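Putative carboxynorspermidine decarboxylase protein (Sinorhizobium meliloti, PDB 3MT1) probably catalyses the pyridoxal 5'-phosphate-dependent decarboxylation of carboxynorspermidine and carboxyspermidine to norspermidine and spermidine, the closing step of a polyamine pathway. Local coordinates at residues V259-I263 with E264-L268; E309-V312 with G313-I316; T356-D359 with Y360-L364. All coordinates share one frame; numbering follows the deposited sequence.

In the fold
The three contacts are short-range and follow one another along the chain, all in or beside the mixed-sheet part of the fold; the closed eight-stranded parallel barrel is formed by strands earlier in sequence, from 31-35 to 226-229. Interaction 1 carries strand 255-259 into helix 263-266, interaction 2 is the turn leading into strand 315-318, and interaction 3 is the helix 357-362 near the C-terminus. Interactions 1 and 2, whose centres lie about 17 Å apart, serve strands of one mixed sheet and touch through Val-259 and Ile-316. Interaction 3 is centred about 18 Å from interaction 1 and 30 Å from interaction 2. Interactions 1 and 3 both make polar contacts with the second subunit of the homodimer, whereas interaction 2 only brushes it through Val-312.

Interaction 1 (V259-I263 with E264-L268)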
ATOM      1  N   VAL B 259      13.952  -0.651 -12.569  1.00 32.31           N
ATOM      2  CA  VAL B 259      13.212  -1.836 -12.957  1.00 31.29           C
ATOM      3  C   VAL B 259      11.718  -1.544 -13.091  1.00 31.87           C
ATOM      4  O   VAL B 259      11.210  -0.500 -12.611  1.00 30.15           O
ATOM      5  CB  VAL B 259      13.426  -3.010 -11.990  1.00 30.68           C
ATOM      6  CG1 VAL B 259      14.929  -3.322 -11.870  1.00 31.00           C
ATOM      7  CG2 VAL B 259      12.793  -2.732 -10.626  1.00 26.63           C
ATOM      8  N   ASP B 260      11.018  -2.469 -13.748  1.00 32.25           N
ATOM      9  CA  ASP B 260       9.643  -2.219 -14.107  1.00 33.48           C
ATOM     10  C   ASP B 260       8.675  -2.556 -12.962  1.00 33.09           C
ATOM     11  O   ASP B 260       7.674  -3.216 -13.160  1.00 34.47           O
ATOM     12  CB  ASP B 260       9.280  -2.900 -15.419  1.00 33.71           C
ATOM     13  CG  ASP B 260       9.392  -4.435 -15.369  1.00 36.39           C
ATOM     14  OD1 ASP B 260       9.904  -5.021 -14.370  1.00 34.53           O
ATOM     15  OD2 ASP B 260       8.955  -5.061 -16.379  1.00 39.81           O
ATOM     16  N   SER B 261       8.970  -2.055 -11.780  1.00 32.58           N
ATOM     17  CA  SER B 261       8.197  -2.358 -10.609  1.00 32.68           C
ATOM     18  C   SER B 261       8.424  -1.221  -9.628  1.00 33.77           C
ATOM     19  O   SER B 261       9.188  -0.299  -9.926  1.00 35.60           O
ATOM     20  CB  SER B 261       8.701  -3.672 -10.012  1.00 32.78           C
ATOM     21  OG  SER B 261       7.975  -4.074  -8.866  1.00 30.03           O
ATOM     22  N   SER B 262       7.796  -1.297  -8.455  1.00 33.88           N
ATOM     23  CA  SER B 262       7.898  -0.271  -7.415  1.00 34.21           C
ATOM     24  C   SER B 262       7.711  -0.900  -6.027  1.00 34.18           C
ATOM     25  O   SER B 262       6.739  -1.631  -5.798  1.00 33.77           O
ATOM     26  CB  SER B 262       6.816   0.767  -7.668  1.00 34.60           C
ATOM     27  OG  SER B 262       6.795   1.776  -6.692  1.00 37.66           O
ATOM     28  N   ILE B 263       8.634  -0.636  -5.098  1.00 34.45           N
ATOM     29  CA  ILE B 263       8.455  -1.171  -3.752  1.00 34.34           C
ATOM     30  C   ILE B 263       7.189  -0.655  -3.083  1.00 34.51           C
ATOM     31  O   ILE B 263       6.592  -1.376  -2.284  1.00 34.89           O
ATOM     32  CB  ILE B 263       9.679  -1.000  -2.796  1.00 35.48           C
ATOM     33  CG1 ILE B 263      10.032   0.475  -2.558  1.00 35.45           C
ATOM     34  CG2 ILE B 263      10.874  -1.751  -3.314  1.00 35.95           C
ATOM     35  CD1 ILE B 263      10.777   0.681  -1.285  1.00 32.57           C
ATOM     36  N   GLU B 264       6.748   0.556  -3.426  1.00 33.95           N
ATOM     37  CA  GLU B 264       5.547   1.063  -2.796  1.00 34.31           C
ATOM     38  C   GLU B 264       4.319   0.274  -3.236  1.00 33.42           C
ATOM     39  O   GLU B 264       3.421  -0.011  -2.430  1.00 33.40           O
ATOM     40  CB  GLU B 264       5.331   2.580  -3.007  1.00 35.07           C
ATOM     41  CG  GLU B 264       4.127   3.055  -2.198  1.00 36.77           C
ATOM     42  CD  GLU B 264       4.013   4.553  -2.071  1.00 40.39           C
ATOM     43  OE1 GLU B 264       5.016   5.243  -2.295  1.00 46.89           O
ATOM     44  OE2 GLU B 264       2.912   5.052  -1.777  1.00 39.23           O
ATOM     45  N   ALA B 265       4.302  -0.102  -4.508  1.00 33.03           N
ATOM     46  CA  ALA B 265       3.119  -0.720  -5.079  1.00 33.36           C
ATOM     47  C   ALA B 265       3.139  -2.223  -4.921  1.00 33.43           C
ATOM     48  O   ALA B 265       2.085  -2.852  -4.934  1.00 35.22           O
ATOM     49  CB  ALA B 265       2.994  -0.358  -6.541  1.00 32.65           C
ATOM     50  N   HIS B 266       4.326  -2.798  -4.800  1.00 33.29           N
ATOM     51  CA  HIS B 266       4.497  -4.254  -5.028  1.00 33.74           C
ATOM     52  C   HIS B 266       5.118  -5.047  -3.897  1.00 33.43           C
ATOM     53  O   HIS B 266       4.955  -6.253  -3.857  1.00 34.80           O
ATOM     54  CB  HIS B 266       5.259  -4.521  -6.331  1.00 32.45           C
ATOM     55  CG  HIS B 266       4.649  -3.833  -7.507  1.00 34.28           C
ATOM     56  ND1 HIS B 266       5.387  -3.374  -8.576  1.00 34.87           N
ATOM     57  CD2 HIS B 266       3.358  -3.497  -7.768  1.00 34.07           C
ATOM     58  CE1 HIS B 266       4.576  -2.804  -9.452  1.00 34.66           C
ATOM     59  NE2 HIS B 266       3.341  -2.857  -8.981  1.00 32.66           N
HETATM   60  N   MSE B 267       5.825  -4.377  -2.992  1.00 33.39           N
HETATM   61  CA  MSE B 267       6.542  -5.033  -1.892  1.00 33.28           C
HETATM   62  C   MSE B 267       6.614  -4.032  -0.732  1.00 33.39           C
HETATM   63  O   MSE B 267       7.684  -3.622  -0.272  1.00 32.89           O
HETATM   64  CB  MSE B 267       7.919  -5.468  -2.386  1.00 34.20           C
HETATM   65  CG  MSE B 267       7.949  -6.862  -3.094  1.00 35.90           C
HETATM   66 SE   MSE B 267       9.832  -7.255  -3.492  0.75 45.38          SE
HETATM   67  CE  MSE B 267      10.218  -8.290  -1.862  1.00 42.91           C
ATOM     68  N   LEU B 268       5.424  -3.628  -0.294  1.00 33.01           N
ATOM     69  CA  LEU B 268       5.235  -2.432   0.467  1.00 33.37           C
ATOM     70  C   LEU B 268       5.870  -2.532   1.844  1.00 34.67           C
ATOM     71  O   LEU B 268       6.270  -1.526   2.416  1.00 35.27           O
ATOM     72  CB  LEU B 268       3.740  -2.116   0.532  1.00 33.67           C
ATOM     73  CG  LEU B 268       3.176  -1.045   1.491  1.00 35.36           C
ATOM     74  CD1 LEU B 268       3.703   0.373   1.172  1.00 35.75           C
ATOM     75  CD2 LEU B 268       1.625  -1.056   1.560  1.00 33.81           C
TER
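Ser-261 and His-266 meet through their side chains just where the chain leaves a strand and winds into a short helix. The path begins at Val-259, the end of strand 255-259, and passes through an inverse gamma turn centred on Asp-260. At Ser-261 the hydroxyl is swung anti to the backbone N (chi1 -179°), which carries OG to the edge of the imidazole, near the ring plane; OG and ND1 of His-266 are hydrogen-bonded at 2.7 Å, and either may be the donor. That bond restrains the rotation of the ring, while Ala-265 CB lies 3.3 Å above one of its faces, offset toward the rim.

Ser-262 takes the N-cap position. Its carbonyl O is approached by two amides in weak, bent bonds, from Ala-265 N at 3.2 Å and from His-266 N at 2.9 Å, whereas its OG is turned to Asp-299. The same aspartate receives the backbone N of Ile-263, so one carboxylate grips the start of the helix at two points. Ile-263 O then accepts Met-267 N at 3.2 Å, with the donor 41° out of the carbonyl plane, and Leu-268 CA adds a C-H...O contact to that oxygen at 3.2 Å. Met-267, a selenomethionine, is where helical geometry breaks off.

Leu-268 directly precedes Asp-269, a predicted substrate-binding residue, and packs on Leu-268 of the second subunit, while Glu-264 forms a salt bridge to Lys-328 of that subunit. Ser-261 lies against strand 240-251, and Ile-263 packs on Phe-301 of strand 300-306 and on Leu-270 and Leu-271 of helix 268-273.

Interaction 2 (E309-V312 with G313-I316); sequences ELKV and GDRI
Lys-311 and Asp-314 are joined by two hydrogen bonds, one closing a type II beta turn and one bracing it from the side chain, a worked case of a side chain reinforcing a backbone reversal. The backbone bond runs from Asp-314 N to Lys-311 O at 3.0 Å. The second reaches back from the side chain: Asp-314 OD2 accepts Lys-311 N at 2.8 Å, with an angle of 157° at the hydrogen, and is met from above the carboxylate plane. CG of Asp-314 stands beside its own backbone N (chi1 -72°), which folds the carboxylate over the turn. Gly-313, at phi 110°, supplies the positive phi of the third turn position.

In electrostatic terms the pair is looser. The Lys-311 side chain crosses the carboxylate at a slant, CB coming within 3.6 Å of OD2, but its NZ stays 5.8 Å from that oxygen, so attraction between the charges would act only at a distance.

Apolar contact forms on the buried side, where Leu-310 CD1 meets Ile-316 CD1 at 4.0 Å, the two side chains crossing at about a right angle.

The turn ends the loop between strand 300-306 and strand 315-318, and Gly-313, Asp-314 and Ile-316 bond through their backbones to strand 240-251, antiparallel to 315-318.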
ATOM      1  N   GLU B 309      28.003  -5.950 -15.672  1.00 70.22           N
ATOM      2  CA  GLU B 309      27.294  -4.726 -15.998  1.00 68.30           C
ATOM      3  C   GLU B 309      25.851  -4.998 -16.456  1.00 65.23           C
ATOM      4  O   GLU B 309      25.620  -5.818 -17.360  1.00 66.42           O
ATOM      5  CB  GLU B 309      28.057  -4.001 -17.098  1.00 70.94           C
ATOM      6  CG  GLU B 309      27.854  -2.511 -17.112  1.00 72.27           C
ATOM      7  CD  GLU B 309      28.058  -1.911 -18.481  1.00 77.25           C
ATOM      8  OE1 GLU B 309      28.509  -2.624 -19.414  1.00 80.65           O
ATOM      9  OE2 GLU B 309      27.770  -0.708 -18.623  1.00 78.25           O
ATOM     10  N   LEU B 310      24.897  -4.320 -15.821  1.00 61.22           N
ATOM     11  CA  LEU B 310      23.487  -4.470 -16.158  1.00 58.06           C
ATOM     12  C   LEU B 310      23.092  -3.652 -17.380  1.00 57.80           C
ATOM     13  O   LEU B 310      23.489  -2.487 -17.527  1.00 58.48           O
ATOM     14  CB  LEU B 310      22.599  -4.049 -14.984  1.00 55.44           C
ATOM     15  CG  LEU B 310      22.535  -4.914 -13.740  1.00 54.03           C
ATOM     16  CD1 LEU B 310      21.556  -4.263 -12.778  1.00 50.06           C
ATOM     17  CD2 LEU B 310      22.128  -6.360 -14.068  1.00 50.90           C
ATOM     18  N   LYS B 311      22.287  -4.261 -18.240  1.00 56.64           N
ATOM     19  CA  LYS B 311      21.868  -3.622 -19.474  1.00 57.20           C
ATOM     20  C   LYS B 311      20.361  -3.547 -19.490  1.00 54.50           C
ATOM     21  O   LYS B 311      19.687  -4.415 -18.931  1.00 53.00           O
ATOM     22  CB  LYS B 311      22.337  -4.421 -20.705  1.00 59.87           C
ATOM     23  CG  LYS B 311      23.762  -4.996 -20.647  1.00 63.56           C
ATOM     24  CD  LYS B 311      23.791  -6.386 -21.337  1.00 68.04           C
ATOM     25  CE  LYS B 311      25.151  -7.096 -21.207  1.00 72.33           C
ATOM     26  NZ  LYS B 311      26.230  -6.333 -21.898  1.00 75.50           N
ATOM     27  N   VAL B 312      19.830  -2.521 -20.144  1.00 53.87           N
ATOM     28  CA  VAL B 312      18.403  -2.453 -20.428  1.00 52.24           C
ATOM     29  C   VAL B 312      17.937  -3.800 -21.031  1.00 52.45           C
ATOM     30  O   VAL B 312      18.504  -4.268 -22.005  1.00 54.83           O
ATOM     31  CB  VAL B 312      18.085  -1.261 -21.387  1.00 53.68           C
ATOM     32  CG1 VAL B 312      16.597  -1.265 -21.839  1.00 53.35           C
ATOM     33  CG2 VAL B 312      18.474   0.077 -20.756  1.00 52.69           C
ATOM     34  N   GLY B 313      16.925  -4.425 -20.431  1.00 50.44           N
ATOM     35  CA  GLY B 313      16.396  -5.702 -20.909  1.00 50.73           C
ATOM     36  C   GLY B 313      16.720  -6.860 -19.978  1.00 50.39           C
ATOM     37  O   GLY B 313      16.128  -7.923 -20.073  1.00 49.95           O
ATOM     38  N   ASP B 314      17.666  -6.651 -19.069  1.00 50.78           N
ATOM     39  CA  ASP B 314      18.137  -7.716 -18.185  1.00 51.25           C
ATOM     40  C   ASP B 314      17.124  -7.985 -17.110  1.00 49.16           C
ATOM     41  O   ASP B 314      16.448  -7.070 -16.629  1.00 47.81           O
ATOM     42  CB  ASP B 314      19.494  -7.370 -17.559  1.00 52.23           C
ATOM     43  CG  ASP B 314      20.650  -7.436 -18.575  1.00 56.77           C
ATOM     44  OD1 ASP B 314      20.438  -7.948 -19.706  1.00 58.71           O
ATOM     45  OD2 ASP B 314      21.776  -6.985 -18.235  1.00 60.79           O
ATOM     46  N   ARG B 315      17.043  -9.252 -16.737  1.00 49.07           N
ATOM     47  CA  ARG B 315      16.015  -9.752 -15.885  1.00 46.88           C
ATOM     48  C   ARG B 315      16.607  -9.900 -14.503  1.00 45.63           C
ATOM     49  O   ARG B 315      17.699 -10.436 -14.362  1.00 46.62           O
ATOM     50  CB  ARG B 315      15.557 -11.108 -16.409  1.00 48.30           C
ATOM     51  CG  ARG B 315      14.873 -11.933 -15.353  1.00 51.59           C
ATOM     52  CD  ARG B 315      13.469 -11.336 -15.018  1.00 52.41           C
ATOM     53  NE  ARG B 315      12.601 -11.559 -16.164  1.00 53.64           N
ATOM     54  CZ  ARG B 315      12.001 -12.718 -16.376  1.00 55.50           C
ATOM     55  NH1 ARG B 315      12.174 -13.688 -15.491  1.00 56.19           N
ATOM     56  NH2 ARG B 315      11.227 -12.907 -17.438  1.00 56.77           N
ATOM     57  N   ILE B 316      15.880  -9.414 -13.493  1.00 42.99           N
ATOM     58  CA  ILE B 316      16.254  -9.519 -12.078  1.00 41.27           C
ATOM     59  C   ILE B 316      15.117 -10.173 -11.265  1.00 39.22           C
ATOM     60  O   ILE B 316      13.959  -9.808 -11.441  1.00 38.13           O
ATOM     61  CB  ILE B 316      16.585  -8.103 -11.517  1.00 41.12           C
ATOM     62  CG1 ILE B 316      17.953  -7.618 -12.036  1.00 43.47           C
ATOM     63  CG2 ILE B 316      16.531  -8.057  -9.960  1.00 39.91           C
ATOM     64  CD1 ILE B 316      18.173  -6.123 -11.882  1.00 42.57           C
TER

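Interaction 3 (T356-D359 with Y360-L364)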
ATOM      1  N   THR B 356      -5.244  -5.523 -15.561  1.00 34.27           N
ATOM      2  CA  THR B 356      -5.364  -4.783 -16.780  1.00 34.58           C
ATOM      3  C   THR B 356      -5.782  -3.352 -16.457  1.00 34.32           C
ATOM      4  O   THR B 356      -6.094  -3.026 -15.308  1.00 33.59           O
ATOM      5  CB  THR B 356      -6.445  -5.422 -17.627  1.00 37.22           C
ATOM      6  OG1 THR B 356      -7.696  -5.201 -16.986  1.00 34.81           O
ATOM      7  CG2 THR B 356      -6.212  -6.920 -17.759  1.00 36.13           C
ATOM      8  N   TYR B 357      -5.823  -2.511 -17.480  1.00 35.14           N
ATOM      9  CA  TYR B 357      -6.279  -1.142 -17.345  1.00 34.05           C
ATOM     10  C   TYR B 357      -7.627  -1.041 -16.619  1.00 33.56           C
ATOM     11  O   TYR B 357      -7.835  -0.181 -15.742  1.00 31.86           O
ATOM     12  CB  TYR B 357      -6.347  -0.459 -18.734  1.00 36.30           C
ATOM     13  CG  TYR B 357      -6.946   0.906 -18.653  1.00 33.87           C
ATOM     14  CD1 TYR B 357      -6.204   1.970 -18.141  1.00 32.85           C
ATOM     15  CD2 TYR B 357      -8.263   1.137 -19.034  1.00 35.10           C
ATOM     16  CE1 TYR B 357      -6.746   3.236 -18.046  1.00 33.53           C
ATOM     17  CE2 TYR B 357      -8.829   2.413 -18.933  1.00 34.71           C
ATOM     18  CZ  TYR B 357      -8.052   3.445 -18.433  1.00 33.28           C
ATOM     19  OH  TYR B 357      -8.563   4.688 -18.282  1.00 34.00           O
ATOM     20  N   ALA B 358      -8.542  -1.923 -16.989  1.00 35.29           N
ATOM     21  CA  ALA B 358      -9.881  -1.912 -16.417  1.00 35.80           C
ATOM     22  C   ALA B 358      -9.841  -2.195 -14.894  1.00 33.66           C
ATOM     23  O   ALA B 358     -10.658  -1.668 -14.156  1.00 34.10           O
ATOM     24  CB  ALA B 358     -10.782  -2.910 -17.153  1.00 38.69           C
ATOM     25  N   ASP B 359      -8.897  -3.009 -14.416  1.00 31.71           N
ATOM     26  CA  ASP B 359      -8.702  -3.128 -12.981  1.00 29.52           C
ATOM     27  C   ASP B 359      -8.289  -1.780 -12.428  1.00 27.52           C
ATOM     28  O   ASP B 359      -8.916  -1.275 -11.524  1.00 28.06           O
ATOM     29  CB  ASP B 359      -7.670  -4.193 -12.654  1.00 29.19           C
ATOM     30  CG  ASP B 359      -8.159  -5.574 -12.972  1.00 34.26           C
ATOM     31  OD1 ASP B 359      -9.205  -5.958 -12.432  1.00 38.11           O
ATOM     32  OD2 ASP B 359      -7.516  -6.294 -13.780  1.00 41.74           O
ATOM     33  N   TYR B 360      -7.263  -1.158 -12.992  1.00 26.16           N
ATOM     34  CA  TYR B 360      -6.854   0.151 -12.503  1.00 24.91           C
ATOM     35  C   TYR B 360      -8.004   1.141 -12.472  1.00 26.47           C
ATOM     36  O   TYR B 360      -8.273   1.729 -11.431  1.00 25.05           O
ATOM     37  CB  TYR B 360      -5.706   0.703 -13.341  1.00 24.37           C
ATOM     38  CG  TYR B 360      -5.361   2.149 -13.096  1.00 21.45           C
ATOM     39  CD1 TYR B 360      -4.780   2.573 -11.888  1.00 21.06           C
ATOM     40  CD2 TYR B 360      -5.552   3.089 -14.100  1.00 21.97           C
ATOM     41  CE1 TYR B 360      -4.436   3.928 -11.697  1.00 22.66           C
ATOM     42  CE2 TYR B 360      -5.225   4.414 -13.929  1.00 20.28           C
ATOM     43  CZ  TYR B 360      -4.677   4.829 -12.750  1.00 23.16           C
ATOM     44  OH  TYR B 360      -4.342   6.141 -12.636  1.00 27.49           O
ATOM     45  N   GLU B 361      -8.704   1.278 -13.612  1.00 29.38           N
ATOM     46  CA  GLU B 361      -9.714   2.318 -13.793  1.00 31.38           C
ATOM     47  C   GLU B 361     -10.844   2.132 -12.804  1.00 33.06           C
ATOM     48  O   GLU B 361     -11.331   3.109 -12.204  1.00 32.65           O
ATOM     49  CB  GLU B 361     -10.299   2.290 -15.200  1.00 33.93           C
ATOM     50  CG  GLU B 361     -10.955   3.594 -15.573  1.00 37.65           C
ATOM     51  CD  GLU B 361     -11.827   3.520 -16.800  1.00 46.14           C
ATOM     52  OE1 GLU B 361     -11.758   4.464 -17.642  1.00 48.50           O
ATOM     53  OE2 GLU B 361     -12.584   2.531 -16.914  1.00 49.83           O
ATOM     54  N   GLN B 362     -11.247   0.864 -12.662  1.00 34.44           N
ATOM     55  CA  GLN B 362     -12.307   0.434 -11.755  1.00 36.23           C
ATOM     56  C   GLN B 362     -11.949   0.542 -10.255  1.00 35.09           C
ATOM     57  O   GLN B 362     -12.832   0.521  -9.393  1.00 36.75           O
ATOM     58  CB  GLN B 362     -12.768  -0.991 -12.123  1.00 37.99           C
ATOM     59  CG  GLN B 362     -13.635  -0.989 -13.377  1.00 41.86           C
ATOM     60  CD  GLN B 362     -13.669  -2.329 -14.090  1.00 47.92           C
ATOM     61  OE1 GLN B 362     -13.186  -3.342 -13.585  1.00 48.85           O
ATOM     62  NE2 GLN B 362     -14.224  -2.335 -15.292  1.00 51.58           N
ATOM     63  N   SER B 363     -10.678   0.686  -9.933  1.00 32.53           N
ATOM     64  CA  SER B 363     -10.342   0.930  -8.553  1.00 32.79           C
ATOM     65  C   SER B 363     -10.491   2.410  -8.151  1.00 33.25           C
ATOM     66  O   SER B 363     -10.434   2.719  -6.973  1.00 34.05           O
ATOM     67  CB  SER B 363      -8.931   0.437  -8.247  1.00 31.65           C
ATOM     68  OG  SER B 363      -8.002   1.302  -8.854  1.00 31.72           O
ATOM     69  N   LEU B 364     -10.730   3.310  -9.106  1.00 33.12           N
ATOM     70  CA  LEU B 364     -10.705   4.773  -8.835  1.00 33.05           C
ATOM     71  C   LEU B 364     -12.063   5.438  -8.861  1.00 34.35           C
ATOM     72  O   LEU B 364     -12.227   6.563  -8.434  1.00 34.05           O
ATOM     73  CB  LEU B 364      -9.810   5.503  -9.845  1.00 31.22           C
ATOM     74  CG  LEU B 364      -8.345   5.306  -9.487  1.00 32.89           C
ATOM     75  CD1 LEU B 364      -7.430   5.651 -10.649  1.00 30.47           C
ATOM     76  CD2 LEU B 364      -7.981   6.041  -8.152  1.00 31.88           C
TER
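Tyr-357 packs against Tyr-360 and Glu-361 in a contact between successive turns of one short helix, 357-362, near the C-terminus and against the second subunit. Glu-361 CB lies over one face of the Tyr-357 ring, and the extended chain then slants past CE2 and CZ toward the hydroxyl, its carboxylate plane 55° from the ring. Glu-361 OE1 is 3.3 Å from Tyr-357 OH, but it forms a salt bridge with Arg-69 of the second subunit, whose Arg-64 makes a cation-pi contact with the same tyrosine. On the neighbouring flank, Tyr-357 CE1 comes to the edge of the Tyr-360 ring, 4.1 Å from CD2.

The helix starts with Thr-356 as N-cap. Asp-359, three residues on, accepts Thr-356 N at OD2 (3.0 Å) through its anti lone pair, the side-chain-to-backbone half of a capping box; OD2 also forms a salt bridge with Arg-353. Bonds from i+4 to i run on from Thr-356 O, the shortest from Glu-361 N to Tyr-357 O at 2.7 Å, and the last, from Ser-363 N to Asp-359 O, is weak.

Toward the other end, Ser-363 OG (chi1 72°) turns back to donate to Tyr-360 O at 2.6 Å. That oxygen takes Ser-363 N as well, while the Tyr-360 ring meets Trp-331 edge-to-face.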